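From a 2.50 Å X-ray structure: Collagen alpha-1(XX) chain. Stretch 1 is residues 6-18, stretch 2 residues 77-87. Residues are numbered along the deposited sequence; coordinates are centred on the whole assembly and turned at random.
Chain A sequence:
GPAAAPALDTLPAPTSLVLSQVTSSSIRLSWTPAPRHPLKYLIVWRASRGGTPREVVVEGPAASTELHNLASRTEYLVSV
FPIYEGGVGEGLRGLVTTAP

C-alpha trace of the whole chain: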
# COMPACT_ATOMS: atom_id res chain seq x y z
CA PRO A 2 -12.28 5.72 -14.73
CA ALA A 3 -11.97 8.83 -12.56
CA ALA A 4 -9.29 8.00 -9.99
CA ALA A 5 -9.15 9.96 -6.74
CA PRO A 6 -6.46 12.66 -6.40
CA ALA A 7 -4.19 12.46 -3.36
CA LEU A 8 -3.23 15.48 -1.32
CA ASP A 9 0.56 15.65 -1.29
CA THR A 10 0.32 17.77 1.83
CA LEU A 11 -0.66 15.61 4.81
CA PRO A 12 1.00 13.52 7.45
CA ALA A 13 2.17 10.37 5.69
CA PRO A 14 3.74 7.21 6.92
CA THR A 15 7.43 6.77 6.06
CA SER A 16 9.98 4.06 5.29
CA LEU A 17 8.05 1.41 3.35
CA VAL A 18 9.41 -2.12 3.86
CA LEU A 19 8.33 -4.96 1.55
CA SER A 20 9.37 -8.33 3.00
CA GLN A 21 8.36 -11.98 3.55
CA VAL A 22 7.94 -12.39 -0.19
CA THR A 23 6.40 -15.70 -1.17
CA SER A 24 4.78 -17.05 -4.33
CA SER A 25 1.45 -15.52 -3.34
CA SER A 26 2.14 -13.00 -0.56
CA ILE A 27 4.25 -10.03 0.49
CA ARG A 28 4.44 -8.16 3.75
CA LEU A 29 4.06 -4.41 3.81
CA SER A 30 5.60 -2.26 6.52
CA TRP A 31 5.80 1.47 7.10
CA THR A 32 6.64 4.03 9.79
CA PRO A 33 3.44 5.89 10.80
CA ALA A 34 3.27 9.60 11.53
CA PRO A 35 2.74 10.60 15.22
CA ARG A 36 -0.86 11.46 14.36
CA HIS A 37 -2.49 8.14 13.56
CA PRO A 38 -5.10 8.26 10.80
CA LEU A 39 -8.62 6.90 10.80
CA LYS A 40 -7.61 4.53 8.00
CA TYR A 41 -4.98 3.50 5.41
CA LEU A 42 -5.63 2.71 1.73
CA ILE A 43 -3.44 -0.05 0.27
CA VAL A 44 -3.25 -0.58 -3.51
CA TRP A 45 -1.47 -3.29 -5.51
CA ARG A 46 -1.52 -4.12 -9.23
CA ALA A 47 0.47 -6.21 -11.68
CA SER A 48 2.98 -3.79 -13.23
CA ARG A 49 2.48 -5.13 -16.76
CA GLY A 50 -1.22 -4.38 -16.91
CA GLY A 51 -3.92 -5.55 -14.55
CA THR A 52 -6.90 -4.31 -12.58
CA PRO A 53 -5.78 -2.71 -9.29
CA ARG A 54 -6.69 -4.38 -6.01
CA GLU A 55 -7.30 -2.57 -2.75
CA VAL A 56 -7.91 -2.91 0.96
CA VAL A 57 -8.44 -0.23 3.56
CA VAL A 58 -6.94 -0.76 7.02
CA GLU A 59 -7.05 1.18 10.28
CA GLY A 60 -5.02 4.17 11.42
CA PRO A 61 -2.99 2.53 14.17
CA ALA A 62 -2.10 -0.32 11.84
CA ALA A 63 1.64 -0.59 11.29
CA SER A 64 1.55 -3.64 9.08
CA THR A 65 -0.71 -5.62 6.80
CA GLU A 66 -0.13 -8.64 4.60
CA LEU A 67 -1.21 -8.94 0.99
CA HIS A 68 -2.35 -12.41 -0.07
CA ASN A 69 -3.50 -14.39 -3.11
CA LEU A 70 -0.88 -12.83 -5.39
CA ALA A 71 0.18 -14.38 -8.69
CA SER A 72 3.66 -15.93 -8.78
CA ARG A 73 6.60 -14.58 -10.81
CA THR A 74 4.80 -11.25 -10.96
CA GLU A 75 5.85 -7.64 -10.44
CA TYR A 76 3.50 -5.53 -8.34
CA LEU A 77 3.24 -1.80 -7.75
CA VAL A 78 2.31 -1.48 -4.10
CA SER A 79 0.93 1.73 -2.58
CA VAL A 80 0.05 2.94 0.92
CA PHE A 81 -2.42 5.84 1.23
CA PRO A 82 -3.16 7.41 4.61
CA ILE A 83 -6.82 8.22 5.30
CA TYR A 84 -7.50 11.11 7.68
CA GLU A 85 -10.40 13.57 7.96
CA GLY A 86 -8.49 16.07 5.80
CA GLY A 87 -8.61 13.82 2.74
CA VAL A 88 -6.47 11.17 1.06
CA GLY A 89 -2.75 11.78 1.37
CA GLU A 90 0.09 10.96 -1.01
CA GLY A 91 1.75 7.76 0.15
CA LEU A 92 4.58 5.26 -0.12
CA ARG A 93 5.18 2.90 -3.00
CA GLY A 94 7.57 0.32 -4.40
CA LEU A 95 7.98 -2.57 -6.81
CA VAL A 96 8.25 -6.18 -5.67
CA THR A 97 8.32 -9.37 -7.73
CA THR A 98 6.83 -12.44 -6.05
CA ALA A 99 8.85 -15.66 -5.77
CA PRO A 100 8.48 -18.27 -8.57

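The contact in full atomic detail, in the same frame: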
# COMPACT_ATOMS: atom_id res chain seq x y z
N PRO A 6 -7.71 11.93 -6.61
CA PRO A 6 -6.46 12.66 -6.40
C PRO A 6 -6.02 12.56 -4.95
O PRO A 6 -6.86 12.48 -4.06
CB PRO A 6 -6.82 14.11 -6.78
CG PRO A 6 -8.06 14.00 -7.60
CD PRO A 6 -8.80 12.82 -7.05
N ALA A 7 -4.72 12.54 -4.72
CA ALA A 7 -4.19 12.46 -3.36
C ALA A 7 -3.56 13.77 -2.97
O ALA A 7 -2.87 14.40 -3.78
CB ALA A 7 -3.19 11.32 -3.25
N LEU A 8 -3.77 14.20 -1.73
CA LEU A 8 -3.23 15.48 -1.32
C LEU A 8 -1.79 15.17 -0.93
O LEU A 8 -1.54 14.34 -0.06
CB LEU A 8 -4.03 16.08 -0.16
CG LEU A 8 -5.52 16.31 -0.45
CD1 LEU A 8 -6.27 16.96 0.72
CD2 LEU A 8 -5.67 17.16 -1.71
N ASP A 9 -0.85 15.88 -1.55
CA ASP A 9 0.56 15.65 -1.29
C ASP A 9 1.02 16.34 -0.02
O ASP A 9 2.18 16.27 0.38
CB ASP A 9 1.39 16.10 -2.50
CG ASP A 9 0.97 17.47 -3.01
OD1 ASP A 9 0.86 18.41 -2.20
OD2 ASP A 9 0.74 17.61 -4.23
N THR A 10 0.06 17.01 0.62
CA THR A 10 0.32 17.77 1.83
C THR A 10 -0.51 17.20 2.97
O THR A 10 -1.66 17.61 3.16
CB THR A 10 -0.02 19.25 1.64
OG1 THR A 10 -1.38 19.39 1.24
CG2 THR A 10 0.88 19.84 0.58
N LEU A 11 0.06 16.26 3.72
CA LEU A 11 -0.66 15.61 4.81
C LEU A 11 0.30 14.71 5.56
O LEU A 11 1.30 14.29 4.99
CB LEU A 11 -1.83 14.80 4.25
CG LEU A 11 -3.07 14.57 5.10
CD1 LEU A 11 -4.28 15.28 4.50
CD2 LEU A 11 -3.31 13.09 5.21
N PRO A 12 0.03 14.44 6.85
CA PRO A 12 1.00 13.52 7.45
C PRO A 12 0.91 12.15 6.78
O PRO A 12 -0.18 11.59 6.62
CB PRO A 12 0.57 13.45 8.92
CG PRO A 12 -0.29 14.67 9.14
CD PRO A 12 -0.96 14.92 7.83
N ALA A 13 2.07 11.64 6.39
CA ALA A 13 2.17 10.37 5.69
C ALA A 13 3.02 9.39 6.47
O ALA A 13 3.89 9.79 7.23
CB ALA A 13 2.75 10.58 4.30
N PRO A 14 2.76 8.09 6.30
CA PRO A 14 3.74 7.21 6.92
C PRO A 14 5.05 7.26 6.13
O PRO A 14 5.07 7.77 5.01
CB PRO A 14 3.09 5.83 6.84
CG PRO A 14 2.12 5.92 5.71
CD PRO A 14 1.71 7.35 5.57
N THR A 15 6.13 6.75 6.72
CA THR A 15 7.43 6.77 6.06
C THR A 15 8.05 5.38 6.04
O THR A 15 7.56 4.46 6.70
CB THR A 15 8.40 7.75 6.74
OG1 THR A 15 8.49 7.45 8.13
CG2 THR A 15 7.92 9.19 6.56
N SER A 16 9.12 5.24 5.26
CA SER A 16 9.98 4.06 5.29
C SER A 16 9.22 2.77 4.99
O SER A 16 9.04 1.93 5.88
CB SER A 16 10.70 3.95 6.64
OG SER A 16 9.87 3.38 7.63
N LEU A 17 8.78 2.61 3.75
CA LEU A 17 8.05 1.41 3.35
C LEU A 17 8.98 0.20 3.23
O LEU A 17 10.01 0.26 2.56
CB LEU A 17 7.33 1.64 2.02
CG LEU A 17 6.48 0.48 1.51
CD1 LEU A 17 5.21 0.41 2.34
CD2 LEU A 17 6.17 0.60 0.04
N VAL A 18 8.61 -0.89 3.89
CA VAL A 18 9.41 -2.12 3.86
C VAL A 18 8.59 -3.30 3.32
O VAL A 18 7.61 -3.71 3.94
CB VAL A 18 9.96 -2.47 5.26
CG1 VAL A 18 10.86 -3.69 5.19
CG2 VAL A 18 10.72 -1.29 5.85
N LEU A 77 3.11 -3.14 -8.31
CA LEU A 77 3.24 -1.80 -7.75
C LEU A 77 2.39 -1.75 -6.50
O LEU A 77 1.19 -1.98 -6.55
CB LEU A 77 2.79 -0.73 -8.75
CG LEU A 77 3.09 0.71 -8.30
CD1 LEU A 77 4.58 0.92 -8.09
CD2 LEU A 77 2.52 1.72 -9.28
N VAL A 78 3.01 -1.43 -5.37
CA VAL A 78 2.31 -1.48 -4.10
C VAL A 78 2.27 -0.10 -3.45
O VAL A 78 3.31 0.52 -3.26
CB VAL A 78 2.97 -2.47 -3.14
CG1 VAL A 78 2.23 -2.51 -1.83
CG2 VAL A 78 3.01 -3.86 -3.76
N SER A 79 1.08 0.38 -3.11
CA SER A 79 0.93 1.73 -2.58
C SER A 79 0.24 1.77 -1.22
O SER A 79 -0.64 0.96 -0.93
CB SER A 79 0.16 2.60 -3.58
OG SER A 79 0.83 2.67 -4.82
N VAL A 80 0.66 2.73 -0.39
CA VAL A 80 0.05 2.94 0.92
C VAL A 80 -0.47 4.37 1.06
O VAL A 80 0.31 5.31 1.09
CB VAL A 80 1.05 2.68 2.06
CG1 VAL A 80 0.39 2.92 3.41
CG2 VAL A 80 1.59 1.27 1.97
N PHE A 81 -1.79 4.52 1.13
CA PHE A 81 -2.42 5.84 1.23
C PHE A 81 -3.01 6.07 2.62
O PHE A 81 -3.86 5.30 3.07
CB PHE A 81 -3.51 5.99 0.18
CG PHE A 81 -3.00 6.03 -1.23
CD1 PHE A 81 -2.63 7.23 -1.82
CD2 PHE A 81 -2.89 4.86 -1.97
CE1 PHE A 81 -2.18 7.27 -3.12
CE2 PHE A 81 -2.43 4.89 -3.28
CZ PHE A 81 -2.07 6.10 -3.85
N PRO A 82 -2.56 7.13 3.31
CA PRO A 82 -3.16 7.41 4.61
C PRO A 82 -4.54 8.06 4.49
O PRO A 82 -4.74 8.94 3.64
CB PRO A 82 -2.17 8.39 5.25
CG PRO A 82 -1.50 9.06 4.09
CD PRO A 82 -1.50 8.08 2.95
N ILE A 83 -5.48 7.65 5.34
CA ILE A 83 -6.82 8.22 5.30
C ILE A 83 -7.14 8.93 6.61
O ILE A 83 -7.36 8.29 7.65
CB ILE A 83 -7.89 7.13 5.02
CG1 ILE A 83 -7.57 6.34 3.75
CG2 ILE A 83 -9.28 7.74 4.96
CD1 ILE A 83 -7.50 7.17 2.49
N TYR A 84 -7.14 10.25 6.55
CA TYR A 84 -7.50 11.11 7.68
C TYR A 84 -8.81 11.81 7.35
O TYR A 84 -9.43 11.54 6.32
CB TYR A 84 -6.40 12.14 7.95
CG TYR A 84 -5.09 11.58 8.46
CD1 TYR A 84 -4.18 10.97 7.60
CD2 TYR A 84 -4.74 11.69 9.80
CE1 TYR A 84 -2.98 10.48 8.05
CE2 TYR A 84 -3.53 11.19 10.27
CZ TYR A 84 -2.66 10.59 9.39
OH TYR A 84 -1.47 10.08 9.84
N GLU A 85 -9.24 12.71 8.23
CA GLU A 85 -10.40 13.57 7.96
C GLU A 85 -10.13 14.63 6.88
O GLU A 85 -11.05 15.07 6.19
CB GLU A 85 -10.87 14.25 9.24
CG GLU A 85 -12.27 14.86 9.16
CD GLU A 85 -13.39 13.84 9.02
OE1 GLU A 85 -13.12 12.62 9.07
OE2 GLU A 85 -14.55 14.27 8.85
N GLY A 86 -8.87 15.02 6.73
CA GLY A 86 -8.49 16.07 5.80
C GLY A 86 -8.35 15.64 4.35
O GLY A 86 -8.01 16.45 3.48
N GLY A 87 -8.59 14.35 4.09
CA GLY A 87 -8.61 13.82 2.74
C GLY A 87 -7.77 12.57 2.57
O GLY A 87 -7.50 11.86 3.54

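No hydrogen bond or salt bridge joins the two stretches. They are held by apolar packing, which buries 516 Å² in all, both sides summed. Stretch 1 is mostly loop and becomes a strand at Thr15. Stretch 2 is a strand already under way at Leu77; Gly86 and Gly87 lie at its far end.

Leu11 gives up the most surface. Its CA-to-CB bond points toward stretch 2, and chi1 is near 180° (t). Chi2, at 114°, lies between the usual wells. The two methyls reach different neighbours. CD2 of Leu11 lies 3.3 Å from CD1 of Tyr84, a close contact that meets the ring obliquely. CD1 of Leu11 lies 4.0 Å from O of Gly86. A branched aliphatic side chain can thus touch the tyrosine and the glycine backbone at once.

Tyr84 is the main partner on the other side. Its CA-to-CB bond points toward stretch 1, with chi1 at -67° (m), and the ring lies beside both Leu11 and Pro12. CE1 of Tyr84 is 3.3 Å from O of Pro12, and CZ of Tyr84 is 4.3 Å from CB of Pro12. The residue is buried, but its hydroxyl is not left unsatisfied: OH is hydrogen-bonded elsewhere in the structure. The aromatic ring supplies the apolar surface, and the polar tip has its own partner. A weak hydrogen bond runs from N of Tyr84 to O of Gly87, at 3.4 Å.

Val80 and Leu17 form a second centre of packing. CD1 of Leu17 sits 3.7 Å from CG2 of Val80, while CG1 of Val80 lies 4.2 Å from CG of Pro14. The beta-branched valine therefore presents one methyl to each neighbour. Pro14 also packs on Pro82, with CD of Pro14 3.9 Å from CG of Pro82. These buried rings bring compact apolar surface to the contact and carry no amide hydrogen that would need a partner.

Alternation along the strand sets the pattern. Val78, Val80, Pro82 and Tyr84 point toward stretch 1, whereas Ser79, Phe81 and Ile83 point away. Phe81 still takes part, because the end of its side chain comes nearer: CE1 of Phe81 is 4.2 Å from CB of Ala7.

At the glycines, CD1 of Leu8 approaches O of Gly86 at 3.3 Å. A CB on Gly87 would fall 3.0 Å from CD1 of Leu8, a clash. The backbone angles of Gly87, 130/-159, call for glycine by themselves. Gly86 differs, since the contact leaves room there for a CB.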